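Local coordinates for glycoside Hydrolase (Bacteroides uniformis, PDB 5TA0), which probably hydrolyses agarose chains as a family 86 glycoside hydrolase of a human gut bacterium, and is held here in complex with neoagarooctaose, at residues Ala53-Asn58 and Lys119-Asn124; Ser134-Cys139 and Ser190-Pro195; Gly422-Thr427 and Met525-Tyr530; Asn550-Thr555 and Val635-Phe640. One frame throughout, in Å; residues are numbered along the deposited sequence.

Contact 1: residues Ala53-Asn58 and Lys119-Asn124; sequences ATINEN and KRYVQN. With EDO (1,2-ethanediol), chain J.
The amide of N56 meets the ring of Y121 at its edge, joining the loop that follows strand 50-51 of the β/α barrel to the last turn of helix 107-123. The two side chains cross at about a right angle, with the amide and ring planes 76° apart. ND2 of N56 lies in the plane of the ring, 3.8 Å from Y121 CD1, so it is a neighbour of the ring's rim and not a donor to its π face. With CG of N56 lodged between its own backbone N and carbonyl carbon (chi1 58°), the amide can turn to an ethanediol, probably a crystallisation component. ND2 donates to its O1 over 2.9 Å in a nearly straight bond (160°). At the far end of the ring I55 comes in obliquely and sets CD1 3.8 Å from Y121 OH, a hydroxyl that is hydrogen-bonded to E131. The ring of H128 also meets that of Y121. N124, its OD1 held by K126, approaches from the helix end. A water accepts from N124 ND2 at 2.8 Å and donates to N56 O at 2.8 Å.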
# COMPACT_ATOMS: atom_id res chain seq x y z
N ALA A 53 -14.48 1.27 0.72
CA ALA A 53 -15.91 1.54 0.78
C ALA A 53 -16.33 2.23 -0.51
O ALA A 53 -15.52 2.50 -1.37
CB ALA A 53 -16.25 2.39 2.00
N THR A 54 -17.62 2.46 -0.63
CA THR A 54 -18.16 3.28 -1.71
C THR A 54 -19.12 4.29 -1.09
O THR A 54 -19.62 4.09 0.03
CB THR A 54 -18.93 2.45 -2.75
OG1 THR A 54 -19.96 1.72 -2.08
CG2 THR A 54 -18.01 1.50 -3.48
N ILE A 55 -19.38 5.36 -1.82
CA ILE A 55 -20.34 6.38 -1.36
C ILE A 55 -21.79 5.91 -1.33
O ILE A 55 -22.60 6.50 -0.60
CB ILE A 55 -20.22 7.70 -2.17
CG1 ILE A 55 -20.67 7.51 -3.63
CG2 ILE A 55 -18.82 8.25 -2.07
CD1 ILE A 55 -20.66 8.80 -4.43
N ASN A 56 -22.11 4.84 -2.06
CA ASN A 56 -23.50 4.41 -2.27
C ASN A 56 -23.89 3.14 -1.54
O ASN A 56 -25.04 2.73 -1.61
CB ASN A 56 -23.87 4.34 -3.76
CG ASN A 56 -22.97 3.41 -4.54
OD1 ASN A 56 -21.75 3.44 -4.42
ND2 ASN A 56 -23.58 2.59 -5.38
N GLU A 57 -22.97 2.50 -0.83
CA GLU A 57 -23.37 1.31 -0.07
C GLU A 57 -24.50 1.75 0.91
O GLU A 57 -24.44 2.84 1.48
CB GLU A 57 -22.16 0.61 0.58
CG GLU A 57 -21.29 1.42 1.48
CD GLU A 57 -20.24 0.57 2.13
OE1 GLU A 57 -20.61 -0.08 3.12
OE2 GLU A 57 -19.08 0.53 1.66
N ASN A 58 -25.49 0.87 1.07
CA ASN A 58 -26.68 1.18 1.87
C ASN A 58 -26.42 1.27 3.37
O ASN A 58 -27.23 1.80 4.12
CB ASN A 58 -27.91 0.30 1.50
CG ASN A 58 -27.78 -1.18 1.88
OD1 ASN A 58 -26.95 -1.57 2.69
ND2 ASN A 58 -28.65 -2.00 1.28
N LYS A 119 -30.08 2.41 -12.87
CA LYS A 119 -31.29 3.15 -12.49
C LYS A 119 -31.31 3.44 -10.99
O LYS A 119 -31.63 4.58 -10.59
CB LYS A 119 -32.56 2.40 -12.93
CG LYS A 119 -33.85 3.13 -12.59
CD LYS A 119 -35.04 2.43 -13.21
CE LYS A 119 -36.35 2.98 -12.69
NZ LYS A 119 -37.47 2.58 -13.58
N ARG A 120 -30.93 2.46 -10.17
CA ARG A 120 -30.87 2.65 -8.73
C ARG A 120 -29.85 3.71 -8.35
O ARG A 120 -30.11 4.53 -7.47
CB ARG A 120 -30.58 1.34 -8.01
CG ARG A 120 -30.72 1.44 -6.51
CD ARG A 120 -31.20 0.15 -5.87
NE ARG A 120 -30.16 -0.87 -5.81
CZ ARG A 120 -30.01 -1.85 -6.71
NH1 ARG A 120 -30.84 -1.93 -7.74
NH2 ARG A 120 -29.03 -2.72 -6.57
N TYR A 121 -28.69 3.73 -9.02
CA TYR A 121 -27.69 4.78 -8.76
C TYR A 121 -28.22 6.17 -9.14
O TYR A 121 -28.10 7.13 -8.36
CB TYR A 121 -26.36 4.48 -9.49
CG TYR A 121 -25.30 5.46 -9.05
CD1 TYR A 121 -24.47 5.19 -7.97
CD2 TYR A 121 -25.16 6.71 -9.68
CE1 TYR A 121 -23.55 6.12 -7.55
CE2 TYR A 121 -24.26 7.64 -9.24
CZ TYR A 121 -23.43 7.34 -8.17
OH TYR A 121 -22.51 8.28 -7.73
N VAL A 122 -28.82 6.25 -10.33
CA VAL A 122 -29.39 7.49 -10.83
C VAL A 122 -30.43 8.08 -9.88
O VAL A 122 -30.46 9.30 -9.69
CB VAL A 122 -29.98 7.25 -12.24
CG1 VAL A 122 -30.95 8.36 -12.65
CG2 VAL A 122 -28.86 7.08 -13.25
N GLN A 123 -31.25 7.23 -9.27
CA GLN A 123 -32.29 7.68 -8.33
C GLN A 123 -31.74 8.02 -6.95
O GLN A 123 -32.42 8.68 -6.15
CB GLN A 123 -33.40 6.63 -8.20
CG GLN A 123 -34.19 6.48 -9.50
CD GLN A 123 -35.21 5.36 -9.49
OE1 GLN A 123 -35.13 4.42 -8.70
NE2 GLN A 123 -36.16 5.44 -10.40
N ASN A 124 -30.51 7.60 -6.65
CA ASN A 124 -29.90 7.80 -5.33
C ASN A 124 -29.21 9.16 -5.30
O ASN A 124 -28.00 9.28 -5.15
CB ASN A 124 -28.93 6.64 -5.02
CG ASN A 124 -28.60 6.53 -3.55
OD1 ASN A 124 -29.05 7.32 -2.72
ND2 ASN A 124 -27.81 5.49 -3.20
C1 EDO J . -20.96 -0.30 -6.83
O1 EDO J . -21.49 1.01 -6.65
C2 EDO J . -19.50 -0.19 -7.22
O2 EDO J . -19.37 0.26 -8.57
O HOH W 1 -26.98 4.60 -0.70

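Contact 2: residues Ser134-Cys139 and Ser190-Pro195; sequences SNLILC and SGEPKP. With EDO (1,2-ethanediol), chain J; EDO (1,2-ethanediol), chain S.
A carboxylate oxygen rests against a leucine methyl here: OE2 of E192 lies 3.6 Å from CD2 of L136, the two side chains crossing at about a right angle. The glutamate stretches out from its loop, CG anti to the backbone N (chi1 -177°) and the chain extended beyond, and its two oxygens take one hydroxyl each from an ethanediol. O1 of the diol donates to OE1 over 2.7 Å and O2 donates to OE2 over 2.9 Å, while Y183 OH is a further hydrogen-bond partner of OE1. An alanine here would lack the carboxylate, and Y183 OH would probably lose this partner while CD2 of L136 would probably lose the group packed on it. The residues belong to a β-α-β unit of the barrel, in which strand 134-140, helix 170-183 and strand 197-199 follow in turn and segment 190-195 leads back into the sheet. L138 already pairs through its backbone with F197 and E199. Two residues before F197, P195 packs its ring instead, CB coming within 3.4 Å of L136 O and 4.0 Å of L138 CB, with L138 crossing it obliquely. F184 also touches P195 and L138. Just before the proline, a water links the two segments, accepting from L136 N at 2.9 Å and donating to K194 O at 2.8 Å.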
# COMPACT_ATOMS: atom_id res chain seq x y z
N SER A 134 -14.67 10.16 -4.59
CA SER A 134 -14.63 8.78 -5.03
C SER A 134 -13.81 8.59 -6.30
O SER A 134 -14.04 9.27 -7.32
CB SER A 134 -16.06 8.32 -5.27
OG SER A 134 -16.09 6.94 -5.65
N ASN A 135 -12.86 7.66 -6.23
CA ASN A 135 -12.12 7.19 -7.39
C ASN A 135 -12.08 5.68 -7.24
O ASN A 135 -11.32 5.13 -6.44
CB ASN A 135 -10.74 7.80 -7.43
CG ASN A 135 -9.98 7.49 -8.72
OD1 ASN A 135 -10.51 6.86 -9.62
ND2 ASN A 135 -8.75 7.94 -8.81
N LEU A 136 -12.95 5.00 -7.95
CA LEU A 136 -13.18 3.58 -7.67
C LEU A 136 -12.13 2.66 -8.22
O LEU A 136 -11.77 2.74 -9.41
CB LEU A 136 -14.55 3.15 -8.20
CG LEU A 136 -15.01 1.72 -7.89
CD1 LEU A 136 -15.25 1.58 -6.41
CD2 LEU A 136 -16.25 1.37 -8.71
N ILE A 137 -11.68 1.74 -7.36
CA ILE A 137 -10.98 0.54 -7.77
C ILE A 137 -12.01 -0.57 -7.91
O ILE A 137 -12.64 -0.97 -6.95
CB ILE A 137 -9.90 0.10 -6.74
CG1 ILE A 137 -8.96 1.26 -6.40
CG2 ILE A 137 -9.14 -1.13 -7.25
CD1 ILE A 137 -8.06 0.98 -5.22
N LEU A 138 -12.17 -1.06 -9.13
CA LEU A 138 -13.03 -2.21 -9.42
C LEU A 138 -12.16 -3.48 -9.51
O LEU A 138 -11.05 -3.43 -10.01
CB LEU A 138 -13.77 -1.95 -10.74
CG LEU A 138 -14.82 -2.99 -11.15
CD1 LEU A 138 -15.91 -3.18 -10.09
CD2 LEU A 138 -15.48 -2.60 -12.47
N CYS A 139 -12.67 -4.59 -8.98
CA CYS A 139 -11.99 -5.87 -9.04
C CYS A 139 -12.99 -6.98 -8.98
O CYS A 139 -14.07 -6.83 -8.37
CB CYS A 139 -11.00 -5.97 -7.87
SG CYS A 139 -9.90 -7.41 -7.87
N SER A 190 -26.57 10.54 -14.94
CA SER A 190 -26.06 9.74 -16.05
C SER A 190 -25.51 8.37 -15.62
O SER A 190 -25.16 7.56 -16.46
CB SER A 190 -24.97 10.49 -16.80
OG SER A 190 -23.71 10.45 -16.12
N GLY A 191 -25.44 8.12 -14.33
CA GLY A 191 -24.92 6.85 -13.81
C GLY A 191 -23.63 7.05 -13.05
O GLY A 191 -23.05 8.12 -13.03
N GLU A 192 -23.20 5.98 -12.37
CA GLU A 192 -22.00 6.04 -11.54
C GLU A 192 -20.76 6.33 -12.39
O GLU A 192 -20.58 5.73 -13.43
CB GLU A 192 -21.83 4.70 -10.82
CG GLU A 192 -20.65 4.69 -9.87
CD GLU A 192 -20.55 3.44 -9.03
OE1 GLU A 192 -21.56 2.79 -8.72
OE2 GLU A 192 -19.40 3.12 -8.61
N PRO A 193 -19.88 7.23 -11.95
CA PRO A 193 -18.66 7.44 -12.69
C PRO A 193 -17.84 6.17 -12.94
O PRO A 193 -17.81 5.26 -12.11
CB PRO A 193 -17.88 8.42 -11.81
CG PRO A 193 -18.96 9.15 -11.08
CD PRO A 193 -19.99 8.14 -10.79
N LYS A 194 -17.20 6.10 -14.09
CA LYS A 194 -16.35 4.96 -14.42
C LYS A 194 -15.27 4.77 -13.36
O LYS A 194 -14.79 5.73 -12.75
CB LYS A 194 -15.67 5.14 -15.79
CG LYS A 194 -16.62 5.20 -16.97
CD LYS A 194 -16.97 3.83 -17.49
CE LYS A 194 -18.17 3.95 -18.43
NZ LYS A 194 -18.72 2.67 -18.92
N PRO A 195 -14.87 3.51 -13.12
CA PRO A 195 -13.72 3.30 -12.22
C PRO A 195 -12.46 3.96 -12.70
O PRO A 195 -12.22 4.06 -13.91
CB PRO A 195 -13.57 1.77 -12.17
CG PRO A 195 -14.38 1.24 -13.25
CD PRO A 195 -15.34 2.26 -13.74
C1 EDO J . -20.96 -0.30 -6.83
O1 EDO J . -21.49 1.01 -6.65
C2 EDO J . -19.50 -0.19 -7.22
O2 EDO J . -19.37 0.26 -8.57
C1 EDO S . -5.53 8.03 -7.09
O1 EDO S . -5.73 9.09 -8.05
C2 EDO S . -6.30 8.37 -5.84
O2 EDO S . -7.61 8.84 -6.11
O HOH W 2 -14.47 6.31 -10.04

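Contact 3: residues Gly422-Thr427 and Met525-Tyr530; sequences GTRVET and MEEVKY
E426 and M525 both carry CG anti to the backbone N (chi1 -171° and 179°), which sends each side chain out from its strand to the other. The glutamate continues extended, whereas the methionine bends at its last torsion (chi3 71°) and lays its methyl along the aliphatic part of its partner. CE of M525 is 3.7 Å from E426 CG, and the sulfur SD sits 3.8 Å from E426 OE2, the two side chains crossing at about a right angle. The buried carboxylate is supplied from other sides: OE2 forms a salt bridge with R647, and OE1 is hydrogen-bonded to N30. With an alanine in place of E426, R647 would probably lose its charge mate, N30 its partner, and the thioether of M525 a wall to lean on. A second, water-mediated link lies alongside. R424, whose NE is salt-bridged to D437, turns its guanidinium edge to a water lying in the plane of the group. NH2 donates to this water over 3.0 Å, and the water donates on to E527 OE1 over 2.7 Å. NH1 of R424 and OE1 of E527 stay 4.3 Å apart, too far for a salt bridge, though the opposite charges probably still favour each other. H35 and Q638 hold the two oxygens of E527. The arrangement is a junction between two β-sheets: strand 423-429 of a nine-stranded mixed sheet meets strand 523-538 of a five-stranded one through buried polar groups and a single methionine.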
# COMPACT_ATOMS: atom_id res chain seq x y z
N GLY A 422 -0.34 19.49 1.85
CA GLY A 422 0.57 20.55 1.50
C GLY A 422 1.81 20.09 0.78
O GLY A 422 1.90 18.93 0.34
N THR A 423 2.77 21.00 0.67
CA THR A 423 4.01 20.76 -0.07
C THR A 423 4.98 20.01 0.84
O THR A 423 5.22 20.42 2.00
CB THR A 423 4.65 22.09 -0.51
OG1 THR A 423 3.75 22.75 -1.41
CG2 THR A 423 5.99 21.90 -1.14
N ARG A 424 5.53 18.90 0.35
CA ARG A 424 6.45 18.10 1.13
C ARG A 424 7.74 18.85 1.36
O ARG A 424 8.28 19.46 0.41
CB ARG A 424 6.75 16.79 0.41
CG ARG A 424 7.41 15.72 1.26
CD ARG A 424 7.61 14.45 0.46
NE ARG A 424 8.21 13.39 1.24
CZ ARG A 424 8.88 12.36 0.72
NH1 ARG A 424 9.06 12.26 -0.60
NH2 ARG A 424 9.42 11.46 1.52
N VAL A 425 8.27 18.76 2.57
CA VAL A 425 9.53 19.38 2.92
C VAL A 425 10.45 18.38 3.56
O VAL A 425 10.01 17.32 4.07
CB VAL A 425 9.36 20.66 3.80
CG1 VAL A 425 8.67 21.74 3.00
CG2 VAL A 425 8.61 20.34 5.10
N GLU A 426 11.73 18.68 3.54
CA GLU A 426 12.74 17.75 4.03
C GLU A 426 12.69 17.51 5.53
O GLU A 426 12.60 18.45 6.32
CB GLU A 426 14.13 18.24 3.68
CG GLU A 426 15.16 17.19 3.99
CD GLU A 426 16.56 17.69 4.15
OE1 GLU A 426 16.82 18.90 4.25
OE2 GLU A 426 17.43 16.79 4.19
N THR A 427 12.80 16.24 5.91
CA THR A 427 13.01 15.83 7.29
C THR A 427 14.16 14.84 7.33
O THR A 427 14.41 14.15 6.36
CB THR A 427 11.77 15.17 7.91
OG1 THR A 427 11.41 14.01 7.15
CG2 THR A 427 10.63 16.14 7.99
N MET A 525 15.16 20.06 -2.44
CA MET A 525 15.91 18.80 -2.42
C MET A 525 15.17 17.89 -3.39
O MET A 525 13.98 17.59 -3.18
CB MET A 525 15.94 18.18 -1.04
CG MET A 525 16.68 16.85 -1.01
SD MET A 525 16.61 16.04 0.59
CE MET A 525 14.89 15.53 0.65
N GLU A 526 15.84 17.51 -4.47
CA GLU A 526 15.28 16.59 -5.44
C GLU A 526 15.84 15.21 -5.23
O GLU A 526 17.05 14.97 -5.31
CB GLU A 526 15.55 17.03 -6.88
CG GLU A 526 14.90 16.11 -7.87
CD GLU A 526 14.91 16.63 -9.29
OE1 GLU A 526 15.34 17.80 -9.50
OE2 GLU A 526 14.48 15.86 -10.17
N GLU A 527 14.94 14.27 -4.98
CA GLU A 527 15.28 12.86 -4.83
C GLU A 527 15.13 12.16 -6.15
O GLU A 527 14.11 12.31 -6.82
CB GLU A 527 14.38 12.21 -3.80
CG GLU A 527 14.60 10.71 -3.64
CD GLU A 527 13.64 10.05 -2.68
OE1 GLU A 527 12.90 10.76 -1.96
OE2 GLU A 527 13.60 8.79 -2.69
N VAL A 528 16.17 11.39 -6.52
CA VAL A 528 16.10 10.52 -7.70
C VAL A 528 16.57 9.14 -7.28
O VAL A 528 17.58 9.00 -6.56
CB VAL A 528 16.94 11.07 -8.89
CG1 VAL A 528 16.73 10.23 -10.12
CG2 VAL A 528 16.51 12.50 -9.24
N LYS A 529 15.86 8.12 -7.72
CA LYS A 529 16.19 6.72 -7.43
C LYS A 529 16.72 6.05 -8.68
O LYS A 529 16.10 6.13 -9.76
CB LYS A 529 14.96 6.00 -6.90
CG LYS A 529 15.24 4.61 -6.40
CD LYS A 529 14.02 4.07 -5.70
CE LYS A 529 14.25 2.69 -5.13
NZ LYS A 529 13.07 2.29 -4.33
N TYR A 530 17.87 5.38 -8.54
CA TYR A 530 18.57 4.74 -9.65
C TYR A 530 18.66 3.25 -9.43
O TYR A 530 18.82 2.79 -8.30
CB TYR A 530 19.95 5.35 -9.83
CG TYR A 530 19.95 6.79 -10.26
CD1 TYR A 530 19.90 7.14 -11.60
CD2 TYR A 530 20.00 7.82 -9.33
CE1 TYR A 530 19.86 8.46 -12.01
CE2 TYR A 530 20.00 9.15 -9.74
CZ TYR A 530 19.92 9.47 -11.07
OH TYR A 530 19.93 10.79 -11.47
O HOH W 3 10.84 9.88 -0.53

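Contact 4: residues Asn550-Thr555 and Val635-Phe640; sequences NNVKKT and VTMQIF
In the C-terminal β-sandwich, the loop leading from strand 545-549 of one sheet to strand 558-568 of the other lowers V552 onto M637 and I639 of strand 631-642. These two residues, separated by Q638 in the strand, both point toward the loop, and the valine uses a different methyl for each. CG1 of V552, anti to the backbone N (chi1 172°), lies 3.8 Å from I639 CG1 and 4.1 Å from I639 CD1, the two side chains meeting at an oblique angle. CG2 turns to the methionine, which crosses the valine at about a right angle. The chain of M637 bends at its last torsion (chi3 68°), and its CE ends 3.8 Å from V552 CG2. The other branch of the isoleucine, CG2, comes within 4.0 Å of K553 O, a carbonyl hydrogen-bonded to N641. L615 touches both M637 and I639, and Y612 also packs on I639, so the strand residues that V552 packs on have further neighbours. The loop backbone has polar partners of its own, among them G617 for V552 and Y530 OH for K553 N. The contacts of side chain with side chain are apolar, so the hold probably rests on close packing and burial.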
# COMPACT_ATOMS: atom_id res chain seq x y z
N ASN A 550 24.37 3.37 -13.19
CA ASN A 550 24.90 4.31 -14.18
C ASN A 550 23.95 5.46 -14.53
O ASN A 550 22.76 5.42 -14.23
CB ASN A 550 25.26 3.52 -15.45
CG ASN A 550 26.32 2.46 -15.20
OD1 ASN A 550 27.20 2.62 -14.35
ND2 ASN A 550 26.23 1.35 -15.95
N ASN A 551 24.49 6.48 -15.20
CA ASN A 551 23.79 7.71 -15.57
C ASN A 551 23.22 8.47 -14.35
O ASN A 551 22.18 9.10 -14.44
CB ASN A 551 22.68 7.45 -16.62
CG ASN A 551 23.08 7.81 -18.05
OD1 ASN A 551 23.93 8.69 -18.32
ND2 ASN A 551 22.40 7.18 -18.99
N VAL A 552 23.94 8.40 -13.22
CA VAL A 552 23.55 9.13 -12.02
C VAL A 552 23.90 10.60 -12.19
O VAL A 552 25.02 10.94 -12.55
CB VAL A 552 24.26 8.56 -10.78
CG1 VAL A 552 24.03 9.43 -9.55
CG2 VAL A 552 23.83 7.11 -10.54
N LYS A 553 22.92 11.46 -11.96
CA LYS A 553 23.11 12.89 -12.10
C LYS A 553 23.46 13.49 -10.74
O LYS A 553 22.71 13.35 -9.78
CB LYS A 553 21.85 13.52 -12.70
CG LYS A 553 21.33 12.84 -13.97
CD LYS A 553 22.35 12.67 -15.12
CE LYS A 553 23.03 13.99 -15.50
NZ LYS A 553 23.79 13.98 -16.79
N LYS A 554 24.64 14.06 -10.64
CA LYS A 554 25.04 14.79 -9.44
C LYS A 554 24.99 16.29 -9.65
O LYS A 554 25.03 16.79 -10.79
CB LYS A 554 26.44 14.37 -9.01
CG LYS A 554 26.55 12.93 -8.54
CD LYS A 554 27.97 12.61 -8.13
CE LYS A 554 28.36 13.31 -6.82
NZ LYS A 554 29.82 13.25 -6.61
N THR A 555 24.87 17.00 -8.53
CA THR A 555 24.95 18.45 -8.45
C THR A 555 26.06 18.78 -7.45
O THR A 555 26.76 17.88 -6.97
CB THR A 555 23.61 19.05 -8.01
OG1 THR A 555 23.17 18.44 -6.79
CG2 THR A 555 22.53 18.81 -9.07
N VAL A 635 20.29 -4.08 -5.69
CA VAL A 635 21.08 -2.94 -5.27
C VAL A 635 20.56 -1.74 -6.04
O VAL A 635 20.57 -1.73 -7.26
CB VAL A 635 22.59 -3.14 -5.53
CG1 VAL A 635 23.36 -1.91 -5.12
CG2 VAL A 635 23.08 -4.38 -4.78
N THR A 636 20.02 -0.77 -5.29
CA THR A 636 19.52 0.49 -5.86
C THR A 636 20.08 1.64 -5.05
O THR A 636 20.72 1.44 -4.03
CB THR A 636 17.98 0.51 -5.92
OG1 THR A 636 17.42 0.48 -4.59
CG2 THR A 636 17.45 -0.69 -6.70
N MET A 637 19.84 2.86 -5.50
CA MET A 637 20.44 4.03 -4.82
C MET A 637 19.51 5.23 -4.92
O MET A 637 19.01 5.55 -5.98
CB MET A 637 21.80 4.35 -5.43
CG MET A 637 22.53 5.50 -4.74
SD MET A 637 24.30 5.54 -5.15
CE MET A 637 24.19 5.98 -6.88
N GLN A 638 19.31 5.90 -3.80
CA GLN A 638 18.65 7.22 -3.77
C GLN A 638 19.70 8.32 -3.70
O GLN A 638 20.62 8.26 -2.89
CB GLN A 638 17.74 7.34 -2.55
CG GLN A 638 16.49 6.48 -2.63
CD GLN A 638 15.93 6.26 -1.26
OE1 GLN A 638 16.48 5.47 -0.49
NE2 GLN A 638 14.85 6.97 -0.92
N ILE A 639 19.54 9.30 -4.57
CA ILE A 639 20.36 10.51 -4.60
C ILE A 639 19.45 11.68 -4.21
O ILE A 639 18.34 11.78 -4.72
CB ILE A 639 20.92 10.71 -6.04
CG1 ILE A 639 21.84 9.54 -6.41
CG2 ILE A 639 21.65 12.04 -6.20
CD1 ILE A 639 23.09 9.41 -5.58
N PHE A 640 19.94 12.55 -3.33
CA PHE A 640 19.20 13.72 -2.87
C PHE A 640 20.02 14.95 -3.23
O PHE A 640 21.04 15.20 -2.60
CB PHE A 640 18.99 13.66 -1.36
CG PHE A 640 18.24 12.44 -0.92
CD1 PHE A 640 16.84 12.45 -0.86
CD2 PHE A 640 18.90 11.29 -0.56
CE1 PHE A 640 16.13 11.33 -0.46
CE2 PHE A 640 18.19 10.16 -0.15
CZ PHE A 640 16.80 10.19 -0.11

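The four contacts come in series along the chain. Contacts 1 and 2 lie in the β/α barrel, their centres 11 Å apart; strand 134-140 follows helix 107-123 in the chain, Y121 packs on G191 and E192, and both sites touch the same ethanediol. Contacts 3 and 4 lie in the β-sheet regions, centres 14 Å apart, and share the five-stranded sheet: strands 523-538 and 631-642 are neighbours in it, probably bonded from Y530 N to M637 O and from V528 O to I639 N. Contacts 1 and 4 are farthest apart, centres 48 Å from each other on opposite sides of the chain's centre. The first pair thus lies in the sugar-binding barrel, the second outside it.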